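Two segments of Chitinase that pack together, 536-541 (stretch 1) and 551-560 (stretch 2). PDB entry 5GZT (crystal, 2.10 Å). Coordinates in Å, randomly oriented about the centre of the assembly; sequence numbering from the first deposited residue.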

# COMPACT_ATOMS: atom_id res chain seq x y z
N ARG B 536 -17.65 -12.97 -0.62
CA ARG B 536 -18.27 -13.88 -1.61
C ARG B 536 -19.32 -14.63 -0.86
O ARG B 536 -19.08 -15.05 0.30
CB ARG B 536 -17.26 -14.85 -2.24
CG ARG B 536 -16.35 -14.15 -3.21
CD ARG B 536 -17.09 -14.05 -4.59
NE ARG B 536 -16.41 -13.14 -5.49
CZ ARG B 536 -16.96 -12.64 -6.59
NH1 ARG B 536 -18.14 -13.07 -7.00
NH2 ARG B 536 -16.32 -11.76 -7.26
N VAL B 537 -20.49 -14.79 -1.51
CA VAL B 537 -21.71 -15.27 -0.94
C VAL B 537 -22.14 -16.53 -1.66
O VAL B 537 -21.99 -16.59 -2.90
CB VAL B 537 -22.82 -14.19 -1.09
CG1 VAL B 537 -24.09 -14.62 -0.47
CG2 VAL B 537 -22.42 -12.89 -0.40
N TRP B 538 -22.66 -17.51 -0.90
CA TRP B 538 -23.38 -18.65 -1.44
C TRP B 538 -24.76 -18.71 -0.81
O TRP B 538 -24.88 -18.57 0.42
CB TRP B 538 -22.72 -19.96 -1.11
CG TRP B 538 -21.48 -20.35 -1.81
CD1 TRP B 538 -21.32 -21.45 -2.67
CD2 TRP B 538 -20.17 -19.84 -1.59
NE1 TRP B 538 -20.02 -21.58 -3.00
CE2 TRP B 538 -19.28 -20.63 -2.34
CE3 TRP B 538 -19.63 -18.84 -0.76
CZ2 TRP B 538 -17.88 -20.42 -2.34
CZ3 TRP B 538 -18.27 -18.58 -0.78
CH2 TRP B 538 -17.40 -19.40 -1.55
N GLN B 539 -25.81 -18.88 -1.63
CA GLN B 539 -27.17 -19.12 -1.14
C GLN B 539 -27.53 -20.57 -1.23
O GLN B 539 -26.81 -21.37 -1.85
CB GLN B 539 -28.16 -18.24 -1.94
CG GLN B 539 -28.00 -16.77 -1.60
CD GLN B 539 -29.05 -15.88 -2.24
OE1 GLN B 539 -29.65 -16.21 -3.28
NE2 GLN B 539 -29.23 -14.71 -1.65
N ASN B 540 -28.61 -20.93 -0.57
CA ASN B 540 -29.08 -22.31 -0.52
C ASN B 540 -28.00 -23.31 -0.16
O ASN B 540 -27.90 -24.39 -0.79
CB ASN B 540 -29.75 -22.71 -1.89
CG ASN B 540 -30.96 -21.82 -2.19
OD1 ASN B 540 -31.82 -21.67 -1.37
ND2 ASN B 540 -30.90 -21.09 -3.24
N VAL B 541 -27.34 -23.05 0.96
CA VAL B 541 -26.28 -23.92 1.49
C VAL B 541 -26.94 -24.85 2.46
O VAL B 541 -27.80 -24.43 3.22
CB VAL B 541 -25.20 -23.05 2.19
CG1 VAL B 541 -24.12 -23.86 2.88
CG2 VAL B 541 -24.62 -22.09 1.17
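Stretch 2 551-560: KAGSQAGSPG

Stretch 2 runs antiparallel to stretch 1, which is a strand over 536-538 and loop beyond, and has no regular helix or strand of its own: A552 lies beside V541 (CA to CA 4.1 Å), G553 beside N540, Q555 beside Q539 and G560 beside V537 (CA to CA 5.2 Å). Between the ends it leaves the extended path for a type I turn from Q555 to S558, closed by S558 N to Q555 O at 2.9 Å.

Backbone pairing is confined to the two ends. At one, V541 and A552 form a single beta bridge; G553 N donates to N540 O at 2.8 Å, and V541 CA approaches K551 O at 3.4 Å. At the other, V537 N donates to G560 O at 2.9 Å. G560 has phi/psi of 83/-62, where a CB would jam against the preceding carbonyl, so the conformation itself calls for glycine.

Side-chain amides add to the pairing: Q555 where no backbone-to-backbone bond spans the gap, N540 beside the bridged end. Q555, although its CA-to-CB bond points away, folds back through m,m rotamers and engages the backbone of Q539 with both ends of its amide: Q539 N donates to Q555 OE1 at 2.9 Å, and Q555 NE2 to Q539 O at 2.8 Å. Q555 NE2 also donates to G553 O at 3.0 Å, bracing its own loop. The CA-to-CB bond of N540 points toward stretch 2, and N540 ND2 donates to S554 O at 2.8 Å.

Waters bridge further polar groups. One molecule donates to V537 O (2.7 Å) and Q555 OE1 (2.6 Å) and accepts from S558 OG (2.6 Å), distances measured from the water oxygen; another joins Q539 OE1 and S554 O, each at 2.7 Å from the water oxygen.

Apolar contact is modest: A552 CB meets W538 CD1 at 3.6 Å and V541 CG2 at 4.0 Å, while V537 CG1 lies 4.3 Å from P559 CG. The rule here is polar matching, with one glutamine standing in for a strand's backbone.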

# COMPACT_ATOMS: atom_id res chain seq x y z
N LYS B 551 -22.40 -28.18 0.86
CA LYS B 551 -22.89 -28.09 -0.53
C LYS B 551 -23.86 -26.93 -0.63
O LYS B 551 -24.60 -26.66 0.29
CB LYS B 551 -23.58 -29.43 -0.94
CG LYS B 551 -22.61 -30.59 -1.12
CD LYS B 551 -23.31 -31.93 -1.39
CE LYS B 551 -22.29 -33.07 -1.63
NZ LYS B 551 -22.23 -34.00 -0.44
N ALA B 552 -23.84 -26.24 -1.75
CA ALA B 552 -24.76 -25.16 -2.07
C ALA B 552 -25.58 -25.48 -3.32
O ALA B 552 -25.02 -25.96 -4.33
CB ALA B 552 -23.96 -23.92 -2.33
N GLY B 553 -26.87 -25.15 -3.27
CA GLY B 553 -27.79 -25.29 -4.42
C GLY B 553 -27.75 -24.11 -5.36
O GLY B 553 -26.69 -23.66 -5.83
N SER B 554 -28.91 -23.58 -5.65
CA SER B 554 -29.02 -22.61 -6.71
C SER B 554 -28.54 -21.26 -6.26
O SER B 554 -29.00 -20.78 -5.27
CB SER B 554 -30.51 -22.47 -7.19
OG SER B 554 -30.73 -21.26 -7.91
N GLN B 555 -27.71 -20.62 -7.07
CA GLN B 555 -27.27 -19.24 -6.88
C GLN B 555 -28.05 -18.16 -7.66
O GLN B 555 -27.61 -17.00 -7.73
CB GLN B 555 -25.79 -19.20 -7.24
CG GLN B 555 -24.98 -20.28 -6.53
CD GLN B 555 -25.20 -20.17 -5.02
OE1 GLN B 555 -25.08 -19.06 -4.46
NE2 GLN B 555 -25.63 -21.26 -4.39
N ALA B 556 -29.21 -18.53 -8.23
CA ALA B 556 -30.09 -17.62 -9.02
C ALA B 556 -30.36 -16.28 -8.42
O ALA B 556 -30.15 -15.25 -9.02
CB ALA B 556 -31.44 -18.30 -9.20
N GLY B 557 -30.89 -16.23 -7.25
CA GLY B 557 -31.04 -14.87 -6.66
C GLY B 557 -29.76 -14.16 -6.15
O GLY B 557 -29.86 -13.08 -5.57
N SER B 558 -28.58 -14.72 -6.31
CA SER B 558 -27.53 -14.39 -5.31
C SER B 558 -26.99 -13.03 -5.57
O SER B 558 -26.72 -12.72 -6.69
CB SER B 558 -26.37 -15.44 -5.27
OG SER B 558 -25.29 -15.03 -4.39
N PRO B 559 -26.68 -12.25 -4.53
CA PRO B 559 -25.94 -11.01 -4.85
C PRO B 559 -24.55 -11.25 -5.35
O PRO B 559 -23.89 -10.33 -5.92
CB PRO B 559 -25.88 -10.28 -3.49
CG PRO B 559 -26.04 -11.36 -2.43
CD PRO B 559 -27.00 -12.34 -3.09
N GLY B 560 -24.03 -12.44 -5.08
CA GLY B 560 -22.60 -12.73 -5.41
C GLY B 560 -21.57 -12.25 -4.39
O GLY B 560 -20.74 -13.08 -3.87
O HOH W 1 -20.41 -14.77 -6.90
O HOH W 2 -23.65 -16.95 -5.03
O HOH W 3 -19.98 -15.92 -4.87
O HOH W 4 -29.92 -18.22 -4.99